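Local coordinates for tube-forming protein in Mycobacterial Envelpe, TiME (Mycolicibacterium smegmatis, PDB 7CU9) that probably assembles into a tube that spans the mycobacterial outer envelope and may serve as a channel for protein secretion, at residues B[46-51]-B[55-60]; B[60-65]-B[92-97]; B[100-105]-B[160-165]; B[152-157]-B[175-180]. All coordinates share one frame; numbering follows the deposited sequence.

Contact 1 (B[46-51]-B[55-60]); sequences CNNWAD and PEVFND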
# COMPACT_ATOMS: atom_id res chain seq x y z
N CYS B 46 12.10 1.03 24.51
CA CYS B 46 11.56 1.15 23.14
C CYS B 46 12.55 1.85 22.20
O CYS B 46 12.23 1.97 21.01
CB CYS B 46 10.21 1.86 23.15
SG CYS B 46 8.89 0.78 23.77
N ASN B 47 13.72 2.25 22.69
CA ASN B 47 14.70 3.01 21.86
C ASN B 47 14.98 2.25 20.56
O ASN B 47 14.88 2.87 19.48
CB ASN B 47 16.00 3.28 22.62
CG ASN B 47 16.84 4.32 21.90
OD1 ASN B 47 16.63 5.52 22.07
ND2 ASN B 47 17.77 3.86 21.07
N ASN B 48 15.31 0.97 20.63
CA ASN B 48 15.83 0.22 19.45
C ASN B 48 14.67 -0.36 18.63
O ASN B 48 14.95 -1.07 17.66
CB ASN B 48 16.88 -0.81 19.86
CG ASN B 48 18.12 -0.15 20.43
OD1 ASN B 48 18.24 1.08 20.42
ND2 ASN B 48 19.03 -0.96 20.92
N TRP B 49 13.42 -0.03 18.97
CA TRP B 49 12.24 -0.27 18.10
C TRP B 49 11.76 1.05 17.48
O TRP B 49 11.03 1.00 16.48
CB TRP B 49 11.12 -0.94 18.90
CG TRP B 49 11.19 -2.44 18.97
CD1 TRP B 49 12.24 -3.25 18.64
CD2 TRP B 49 10.13 -3.31 19.41
NE1 TRP B 49 11.91 -4.57 18.85
CE2 TRP B 49 10.62 -4.63 19.32
CE3 TRP B 49 8.82 -3.09 19.86
CZ2 TRP B 49 9.83 -5.73 19.66
CZ3 TRP B 49 8.05 -4.18 20.19
CH2 TRP B 49 8.55 -5.47 20.10
N ALA B 50 12.12 2.20 18.05
CA ALA B 50 11.56 3.52 17.67
C ALA B 50 12.03 3.93 16.27
O ALA B 50 11.33 4.70 15.60
CB ALA B 50 11.92 4.54 18.72
N ASP B 51 13.19 3.44 15.83
CA ASP B 51 13.67 3.65 14.44
C ASP B 51 14.75 2.61 14.16
O ASP B 51 15.08 1.83 15.06
CB ASP B 51 14.20 5.08 14.24
CG ASP B 51 14.17 5.58 12.81
OD1 ASP B 51 13.89 4.78 11.89
OD2 ASP B 51 14.40 6.79 12.63
N PRO B 55 22.98 4.23 15.96
CA PRO B 55 24.37 4.08 16.39
C PRO B 55 24.60 3.00 17.45
O PRO B 55 25.56 2.26 17.34
CB PRO B 55 24.70 5.47 16.97
CG PRO B 55 23.80 6.40 16.21
CD PRO B 55 22.51 5.62 16.05
N GLU B 56 23.73 2.87 18.46
CA GLU B 56 23.99 1.92 19.57
C GLU B 56 23.89 0.49 19.03
O GLU B 56 24.51 -0.41 19.60
CB GLU B 56 23.10 2.20 20.78
CG GLU B 56 21.70 1.65 20.70
CD GLU B 56 21.01 1.73 22.06
OE1 GLU B 56 20.79 2.86 22.53
OE2 GLU B 56 20.77 0.67 22.66
N VAL B 57 23.14 0.29 17.95
CA VAL B 57 23.01 -1.04 17.29
C VAL B 57 24.23 -1.29 16.40
O VAL B 57 24.87 -2.33 16.59
CB VAL B 57 21.69 -1.13 16.50
CG1 VAL B 57 21.64 -2.38 15.64
CG2 VAL B 57 20.50 -1.09 17.46
N PHE B 58 24.54 -0.38 15.47
CA PHE B 58 25.49 -0.66 14.36
C PHE B 58 26.93 -0.29 14.72
O PHE B 58 27.83 -1.05 14.34
CB PHE B 58 25.08 0.06 13.08
CG PHE B 58 23.96 -0.63 12.36
CD1 PHE B 58 24.22 -1.68 11.49
CD2 PHE B 58 22.64 -0.27 12.58
CE1 PHE B 58 23.19 -2.32 10.83
CE2 PHE B 58 21.61 -0.92 11.92
CZ PHE B 58 21.89 -1.93 11.04
N ASN B 59 27.16 0.83 15.40
CA ASN B 59 28.55 1.28 15.68
C ASN B 59 29.24 0.24 16.55
O ASN B 59 28.66 -0.20 17.57
CB ASN B 59 28.60 2.69 16.26
CG ASN B 59 28.40 3.75 15.20
OD1 ASN B 59 28.80 3.58 14.05
ND2 ASN B 59 27.80 4.87 15.59
N ASP B 60 30.44 -0.17 16.15
CA ASP B 60 31.11 -1.35 16.71
C ASP B 60 32.52 -1.41 16.15
O ASP B 60 32.73 -1.02 15.01
CB ASP B 60 30.36 -2.62 16.33
CG ASP B 60 30.82 -3.85 17.10
OD1 ASP B 60 30.55 -3.91 18.31
OD2 ASP B 60 31.46 -4.71 16.48
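A weakly bonded helical turn, 47-50, and the short helix 55-58, joined by a four-residue loop, meet through the amides of N47 and N48 and the carboxylate of E56. N48 ND2 donates to E56 OE2 over 3.0 Å at an N-H...O angle of 149°. The bond reaches OE2 from above the carboxylate plane, 51° out of it, and the amide and carboxylate planes stand perpendicular. E56 reaches across with CG held between its own backbone N and carbonyl carbon (chi1 81°), the chain running out extended from there. N47 fixes the rotation of the N48 amide: its ND2 gives a nearly straight bond of 2.9 Å to N48 OD1, which leaves ND2 of N48 turned toward the glutamate. The same N47 ND2 lies 3.5 Å from E56 OE1, too far for a bond. Beside this polar pair, V57 CG2 packs 3.8 Å from N48 ND2. OE2 also takes a salt bridge from R105, while N48 ND2 has a second acceptor in R101 O and N47 OD1 receives Q37 NE2. The helix pair thus lies against the C-terminal part of helix 92-103, with V57 and F58 resting on L162 of strand 161-169 and N47 on strand 39-41.

Contact 2 (B[60-65]-B[92-97]); sequences DPDLAS and VDAADR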
# COMPACT_ATOMS: atom_id res chain seq x y z
N ASP B 60 30.44 -0.17 16.15
CA ASP B 60 31.11 -1.35 16.71
C ASP B 60 32.52 -1.41 16.15
O ASP B 60 32.73 -1.02 15.01
CB ASP B 60 30.36 -2.62 16.33
CG ASP B 60 30.82 -3.85 17.10
OD1 ASP B 60 30.55 -3.91 18.31
OD2 ASP B 60 31.46 -4.71 16.48
N PRO B 61 33.52 -1.92 16.90
CA PRO B 61 34.85 -2.10 16.35
C PRO B 61 34.85 -2.93 15.06
O PRO B 61 35.71 -2.70 14.24
CB PRO B 61 35.60 -2.81 17.48
CG PRO B 61 34.92 -2.28 18.72
CD PRO B 61 33.46 -2.24 18.34
N ASP B 62 33.88 -3.84 14.89
CA ASP B 62 33.85 -4.79 13.75
C ASP B 62 32.85 -4.35 12.67
O ASP B 62 32.64 -5.14 11.74
CB ASP B 62 33.60 -6.21 14.24
CG ASP B 62 34.84 -6.77 14.92
OD1 ASP B 62 35.95 -6.60 14.36
OD2 ASP B 62 34.70 -7.35 16.02
N LEU B 63 32.30 -3.14 12.74
CA LEU B 63 31.48 -2.61 11.61
C LEU B 63 32.43 -2.25 10.46
O LEU B 63 33.25 -1.33 10.62
CB LEU B 63 30.65 -1.41 12.06
CG LEU B 63 29.73 -0.85 10.98
CD1 LEU B 63 28.63 -1.85 10.62
CD2 LEU B 63 29.13 0.48 11.42
N ALA B 64 32.32 -2.97 9.34
CA ALA B 64 33.19 -2.77 8.16
C ALA B 64 32.60 -1.70 7.24
O ALA B 64 33.35 -0.84 6.77
CB ALA B 64 33.38 -4.08 7.44
N SER B 65 31.29 -1.74 7.01
CA SER B 65 30.62 -0.77 6.11
C SER B 65 29.16 -0.62 6.51
O SER B 65 28.62 -1.49 7.20
CB SER B 65 30.75 -1.19 4.67
OG SER B 65 30.11 -2.43 4.45
N VAL B 92 30.71 -12.96 11.44
CA VAL B 92 29.30 -13.38 11.66
C VAL B 92 28.93 -13.15 13.13
O VAL B 92 27.79 -12.69 13.37
CB VAL B 92 29.04 -14.83 11.19
CG1 VAL B 92 29.27 -14.97 9.70
CG2 VAL B 92 29.87 -15.85 11.96
N ASP B 93 29.84 -13.41 14.07
CA ASP B 93 29.55 -13.18 15.51
C ASP B 93 29.30 -11.69 15.79
O ASP B 93 28.44 -11.39 16.63
CB ASP B 93 30.65 -13.76 16.41
CG ASP B 93 30.62 -15.28 16.50
OD1 ASP B 93 29.65 -15.89 15.99
OD2 ASP B 93 31.56 -15.83 17.09
N ALA B 94 30.02 -10.77 15.14
CA ALA B 94 29.82 -9.32 15.35
C ALA B 94 28.42 -8.92 14.84
O ALA B 94 27.77 -8.09 15.49
CB ALA B 94 30.90 -8.52 14.67
N ALA B 95 27.98 -9.48 13.72
CA ALA B 95 26.61 -9.25 13.20
C ALA B 95 25.60 -9.79 14.21
O ALA B 95 24.57 -9.13 14.44
CB ALA B 95 26.44 -9.90 11.84
N ASP B 96 25.88 -10.95 14.82
CA ASP B 96 24.97 -11.54 15.84
C ASP B 96 24.88 -10.60 17.05
O ASP B 96 23.77 -10.40 17.58
CB ASP B 96 25.41 -12.94 16.26
CG ASP B 96 24.34 -13.64 17.08
OD1 ASP B 96 23.20 -13.73 16.60
OD2 ASP B 96 24.65 -14.04 18.22
N ARG B 97 26.00 -10.02 17.49
CA ARG B 97 25.99 -9.11 18.66
C ARG B 97 25.15 -7.87 18.31
O ARG B 97 24.39 -7.42 19.17
CB ARG B 97 27.41 -8.75 19.09
CG ARG B 97 28.14 -9.89 19.79
CD ARG B 97 29.43 -9.43 20.41
NE ARG B 97 30.45 -9.02 19.45
CZ ARG B 97 31.29 -9.83 18.81
NH1 ARG B 97 31.25 -11.14 19.00
NH2 ARG B 97 32.18 -9.32 17.98
O HOH W 1 32.89 -6.49 17.82
O HOH W 2 30.14 -6.18 19.69
O HOH W 3 34.00 -10.63 16.10
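D60 OD2 is gripped by two donors: the backbone N of D62, at 3.0 Å, and water 1, at 2.6 Å. The first bond closes an Asx turn and comes in from above the carboxylate plane, 45° out of it; the second carries the aspartate across to the helix. Water 1 also donates to D62 OD2 (2.7 Å) and accepts from R97 NH2 (2.9 Å), so a single water joins both carboxylates to the guanidinium. A second bridge runs through water 2, which donates to D60 OD1 and accepts from R97 NE. Direct charge pairing is looser: D62 OD2 and R97 NH2 are 3.8 Å apart, a long salt bridge in which the carboxylate lies at the guanidinium edge with the two planes 59° apart. R97 arrives here because its chain bends at chi3 (-67°), folding the guanidinium back so that one face lies over A94 CA and D93 O while its edge meets the waters and D62. Two acidic groups beside one arginine would be expected to stabilise its positive charge. The apolar part of the contact is small: D62 CB touches A94 CB at 3.6 Å. A94 also rests on F89, and its backbone N donates to T91 OG1. A type I turn from D60 to L63, with L63 N bonded to D60 O, combines with the Asx turn to lead into strand 63-72, where A64 and S65 both face V88 in a classic beta bulge. The arrangement is a water-bridged junction between a strand-entry turn and the first turns of helix 92-103.

Contact 3 (B[100-105]-B[160-165]); sequences HRVVDR and NVLLQA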
# COMPACT_ATOMS: atom_id res chain seq x y z
N HIS B 100 21.55 -8.71 18.50
CA HIS B 100 21.14 -8.83 19.93
C HIS B 100 21.08 -7.45 20.60
O HIS B 100 20.30 -7.31 21.56
CB HIS B 100 22.00 -9.87 20.65
CG HIS B 100 21.46 -11.23 20.41
ND1 HIS B 100 20.36 -11.72 21.11
CD2 HIS B 100 21.78 -12.18 19.51
CE1 HIS B 100 20.05 -12.91 20.65
NE2 HIS B 100 20.91 -13.22 19.67
N ARG B 101 21.79 -6.44 20.11
CA ARG B 101 21.62 -5.06 20.65
C ARG B 101 20.22 -4.55 20.27
O ARG B 101 19.67 -3.75 21.04
CB ARG B 101 22.76 -4.15 20.20
CG ARG B 101 24.07 -4.49 20.90
CD ARG B 101 25.13 -3.43 20.69
NE ARG B 101 25.64 -3.38 19.33
CZ ARG B 101 26.64 -4.11 18.84
NH1 ARG B 101 27.25 -5.01 19.60
NH2 ARG B 101 27.01 -3.96 17.58
N VAL B 102 19.64 -5.00 19.16
CA VAL B 102 18.22 -4.68 18.83
C VAL B 102 17.31 -5.48 19.78
O VAL B 102 16.50 -4.85 20.49
CB VAL B 102 17.86 -4.98 17.37
CG1 VAL B 102 16.38 -4.72 17.11
CG2 VAL B 102 18.72 -4.17 16.40
N VAL B 103 17.41 -6.80 19.77
CA VAL B 103 16.35 -7.68 20.34
C VAL B 103 16.48 -7.80 21.87
O VAL B 103 15.43 -7.91 22.52
CB VAL B 103 16.31 -9.06 19.65
CG1 VAL B 103 16.05 -8.92 18.17
CG2 VAL B 103 17.56 -9.88 19.90
N ASP B 104 17.69 -7.76 22.43
CA ASP B 104 17.87 -7.90 23.91
C ASP B 104 17.37 -6.63 24.60
O ASP B 104 16.81 -6.75 25.71
CB ASP B 104 19.33 -8.18 24.29
CG ASP B 104 19.89 -9.48 23.76
OD1 ASP B 104 19.13 -10.25 23.15
OD2 ASP B 104 21.10 -9.71 23.96
N ARG B 105 17.56 -5.46 24.00
CA ARG B 105 17.38 -4.15 24.69
C ARG B 105 15.94 -3.66 24.57
O ARG B 105 15.62 -2.61 25.17
CB ARG B 105 18.39 -3.13 24.15
CG ARG B 105 19.83 -3.59 24.29
CD ARG B 105 20.79 -2.49 23.92
NE ARG B 105 22.16 -2.90 24.15
CZ ARG B 105 23.23 -2.17 23.88
NH1 ARG B 105 23.10 -0.97 23.33
NH2 ARG B 105 24.44 -2.64 24.14
N ASN B 160 27.30 -12.18 8.08
CA ASN B 160 27.98 -11.04 8.74
C ASN B 160 27.24 -9.73 8.48
O ASN B 160 27.84 -8.67 8.69
CB ASN B 160 29.43 -10.94 8.27
CG ASN B 160 29.53 -10.67 6.79
OD1 ASN B 160 28.69 -11.11 6.00
ND2 ASN B 160 30.57 -9.96 6.39
N VAL B 161 25.98 -9.79 8.06
CA VAL B 161 25.20 -8.57 7.72
C VAL B 161 24.02 -8.44 8.69
O VAL B 161 23.34 -9.44 8.95
CB VAL B 161 24.72 -8.60 6.26
CG1 VAL B 161 23.81 -7.43 5.94
CG2 VAL B 161 25.90 -8.65 5.30
N LEU B 162 23.80 -7.23 9.19
CA LEU B 162 22.52 -6.86 9.84
C LEU B 162 21.81 -5.89 8.91
O LEU B 162 22.39 -4.83 8.57
CB LEU B 162 22.76 -6.24 11.22
CG LEU B 162 21.48 -5.97 12.02
CD1 LEU B 162 20.79 -7.27 12.39
CD2 LEU B 162 21.77 -5.15 13.26
N LEU B 163 20.60 -6.24 8.48
CA LEU B 163 19.80 -5.30 7.67
C LEU B 163 18.49 -4.99 8.41
O LEU B 163 17.98 -5.83 9.18
CB LEU B 163 19.60 -5.84 6.26
CG LEU B 163 18.69 -7.06 6.11
CD1 LEU B 163 17.24 -6.64 5.96
CD2 LEU B 163 19.11 -7.92 4.92
N GLN B 164 18.01 -3.78 8.19
CA GLN B 164 16.73 -3.32 8.77
C GLN B 164 15.96 -2.61 7.67
O GLN B 164 16.58 -1.93 6.84
CB GLN B 164 16.96 -2.41 9.97
CG GLN B 164 17.66 -3.09 11.13
CD GLN B 164 17.69 -2.17 12.32
OE1 GLN B 164 18.33 -1.12 12.28
NE2 GLN B 164 16.96 -2.52 13.37
N ALA B 165 14.65 -2.78 7.67
CA ALA B 165 13.74 -2.04 6.77
C ALA B 165 12.49 -1.66 7.55
O ALA B 165 12.10 -2.39 8.47
CB ALA B 165 13.43 -2.85 5.55
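V102 and Q164 approach from opposite directions, the valine from helix 92-103 and the glutamine from strand 161-169: V102 CG2 approaches the NE2 side of the Q164 amide, 3.9 Å from NE2. The valine has CG1 anti to its backbone N (chi1 176°), which directs the other methyl, CG2, toward the strand. Q164 reaches out from the strand with a chain extended beyond CG. That amide is not left to the valine: NE2 donates to T155 OG1 and OE1 accepts from G53 N, so both ends of the buried group are satisfied and its rotation is set. A second, lighter touch joins V102 CG2 to L162 CD2 at 4.5 Å, giving the methyl an apolar neighbour beside the polar one. The nearest CA atoms, V102 and L162, remain 10.2 Å apart, consistent with contact made by side-chain ends alone. H100 ND1 donates to D104 OD1 over 2.8 Å at 175°, OD1 lying in the imidazole plane and met on its syn side, though 29° out of the carboxylate plane. V57 of helix 55-58 touches both V102 and L162. This is side-chain packing of a helix on one face of an antiparallel sheet, as expected in an alpha+beta domain of the PknH-like family.

Contact 4 (B[152-157]-B[175-180]); sequences FNTTRK and PAVNVL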
# COMPACT_ATOMS: atom_id res chain seq x y z
N PHE B 152 5.76 -0.83 9.86
CA PHE B 152 6.15 -2.26 9.93
C PHE B 152 7.66 -2.34 9.76
O PHE B 152 8.21 -1.82 8.78
CB PHE B 152 5.40 -3.07 8.88
CG PHE B 152 3.98 -3.39 9.28
CD1 PHE B 152 3.01 -2.40 9.30
CD2 PHE B 152 3.63 -4.66 9.68
CE1 PHE B 152 1.71 -2.68 9.68
CE2 PHE B 152 2.33 -4.95 10.07
CZ PHE B 152 1.37 -3.96 10.07
N ASN B 153 8.31 -2.97 10.74
CA ASN B 153 9.79 -3.04 10.83
C ASN B 153 10.22 -4.50 10.73
O ASN B 153 9.53 -5.36 11.31
CB ASN B 153 10.30 -2.46 12.14
CG ASN B 153 9.99 -0.99 12.32
OD1 ASN B 153 10.86 -0.15 12.16
ND2 ASN B 153 8.74 -0.68 12.65
N THR B 154 11.33 -4.76 10.05
CA THR B 154 11.98 -6.09 10.06
C THR B 154 13.49 -5.89 10.23
O THR B 154 14.06 -4.97 9.60
CB THR B 154 11.60 -6.91 8.82
OG1 THR B 154 12.06 -8.25 9.07
CG2 THR B 154 12.20 -6.39 7.53
N THR B 155 14.07 -6.69 11.11
CA THR B 155 15.53 -6.74 11.38
C THR B 155 15.99 -8.15 11.06
O THR B 155 15.41 -9.10 11.61
CB THR B 155 15.84 -6.36 12.83
OG1 THR B 155 15.42 -5.01 12.99
CG2 THR B 155 17.30 -6.52 13.18
N ARG B 156 16.99 -8.29 10.20
CA ARG B 156 17.41 -9.63 9.74
C ARG B 156 18.92 -9.73 9.79
O ARG B 156 19.61 -8.84 9.27
CB ARG B 156 16.85 -9.89 8.34
CG ARG B 156 15.34 -9.77 8.33
CD ARG B 156 14.80 -10.14 6.99
NE ARG B 156 13.37 -9.91 6.99
CZ ARG B 156 12.58 -10.31 6.01
NH1 ARG B 156 13.10 -10.91 4.95
NH2 ARG B 156 11.28 -10.07 6.08
N LYS B 157 19.39 -10.79 10.43
CA LYS B 157 20.82 -11.13 10.54
C LYS B 157 21.10 -12.21 9.50
O LYS B 157 20.42 -13.25 9.55
CB LYS B 157 21.10 -11.53 11.99
CG LYS B 157 22.57 -11.64 12.36
CD LYS B 157 23.24 -12.82 11.74
CE LYS B 157 24.34 -13.39 12.60
NZ LYS B 157 24.97 -14.54 11.93
N PRO B 175 3.48 -6.54 4.15
CA PRO B 175 3.85 -7.22 2.91
C PRO B 175 5.00 -6.50 2.17
O PRO B 175 5.93 -7.16 1.73
CB PRO B 175 2.54 -7.20 2.12
CG PRO B 175 1.49 -7.25 3.19
CD PRO B 175 2.03 -6.34 4.27
N ALA B 176 4.95 -5.17 2.08
CA ALA B 176 5.98 -4.37 1.38
C ALA B 176 7.32 -4.48 2.11
O ALA B 176 8.35 -4.64 1.44
CB ALA B 176 5.55 -2.94 1.24
N VAL B 177 7.33 -4.42 3.44
CA VAL B 177 8.64 -4.43 4.16
C VAL B 177 9.29 -5.81 3.97
O VAL B 177 10.54 -5.88 3.89
CB VAL B 177 8.51 -4.00 5.64
CG1 VAL B 177 8.00 -5.10 6.55
CG2 VAL B 177 9.84 -3.46 6.15
N ASN B 178 8.49 -6.87 3.84
CA ASN B 178 9.02 -8.24 3.60
C ASN B 178 9.58 -8.33 2.18
O ASN B 178 10.67 -8.90 2.01
CB ASN B 178 7.96 -9.31 3.87
CG ASN B 178 7.66 -9.45 5.34
OD1 ASN B 178 8.43 -8.98 6.18
ND2 ASN B 178 6.54 -10.07 5.67
N VAL B 179 8.88 -7.78 1.18
CA VAL B 179 9.40 -7.76 -0.22
C VAL B 179 10.72 -6.97 -0.23
O VAL B 179 11.69 -7.44 -0.84
CB VAL B 179 8.38 -7.18 -1.21
CG1 VAL B 179 9.02 -6.94 -2.57
CG2 VAL B 179 7.15 -8.07 -1.35
N LEU B 180 10.74 -5.82 0.43
CA LEU B 180 11.91 -4.91 0.46
C LEU B 180 13.10 -5.62 1.11
O LEU B 180 14.19 -5.61 0.52
CB LEU B 180 11.54 -3.63 1.21
CG LEU B 180 12.67 -2.62 1.42
CD1 LEU B 180 13.35 -2.26 0.11
CD2 LEU B 180 12.14 -1.38 2.12
O HOH W 4 11.57 -11.56 2.54
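F152 opens the strand side by offering backbone and CB rather than its ring: its O lies 3.5 Å from V177 CG2 and its CB 4.0 Å from V177 CG1, while the ring leads off, away from the helix. V177 faces both because CG1 sits between its backbone N and carbonyl carbon (chi1 80°), which splays the two methyls over the strand. Two residues on, T154 CG2 meets V177 CG2 at 4.0 Å, the two methyl-bearing side chains passing alongside one another, pointing opposite ways. T154 turns its hydroxyl elsewhere: OG1 is hydrogen-bonded to D139 OD1 and accepts from R156 NE over 3.0 Å, at 169° and almost within the guanidinium plane. That bond anchors R156, whose chain runs extended from CG to NE and slants back over the strand on the side of T154. Its NH2 comes 3.1 Å from N178 OD1, but the N-H angle is too poor for a hydrogen bond, and the approach is doubtful because N178 has a second conformer. Water 4 makes the polar link instead, accepting from R156 NH1 and donating to N178 O, each at 2.9 Å. Strand and helix axes approach to 8.1 Å and run nearly parallel, 28° apart. V177 also packs on A165 and V167 of strand 161-169, and P175 touches A90 of the second subunit. The arrangement is helix 174-185 laid on the antiparallel sheet after a strand hairpin, part of the alpha+beta PknH-like domain.

How the contacts relate
Contacts 1, 2 and 3 gather round helix 92-103, while contact 4 puts helix 174-185 on the other face of the sheet. Contacts 1 and 3 are closest, with centres 8 Å apart, and R101 ties them: its NH2 lies 2.9 Å from V57 O. Contact 2 shares D60 with contact 1 and helix 92-103 with contact 3, where A95 CB packs 3.5 Å from N160 C. Contacts 3 and 4 use neighbouring strands, L163 O lying 2.8 Å from R156 N, and their segments alternate along the chain. Contacts 1 and 4, about 16 Å apart between centres, do not touch.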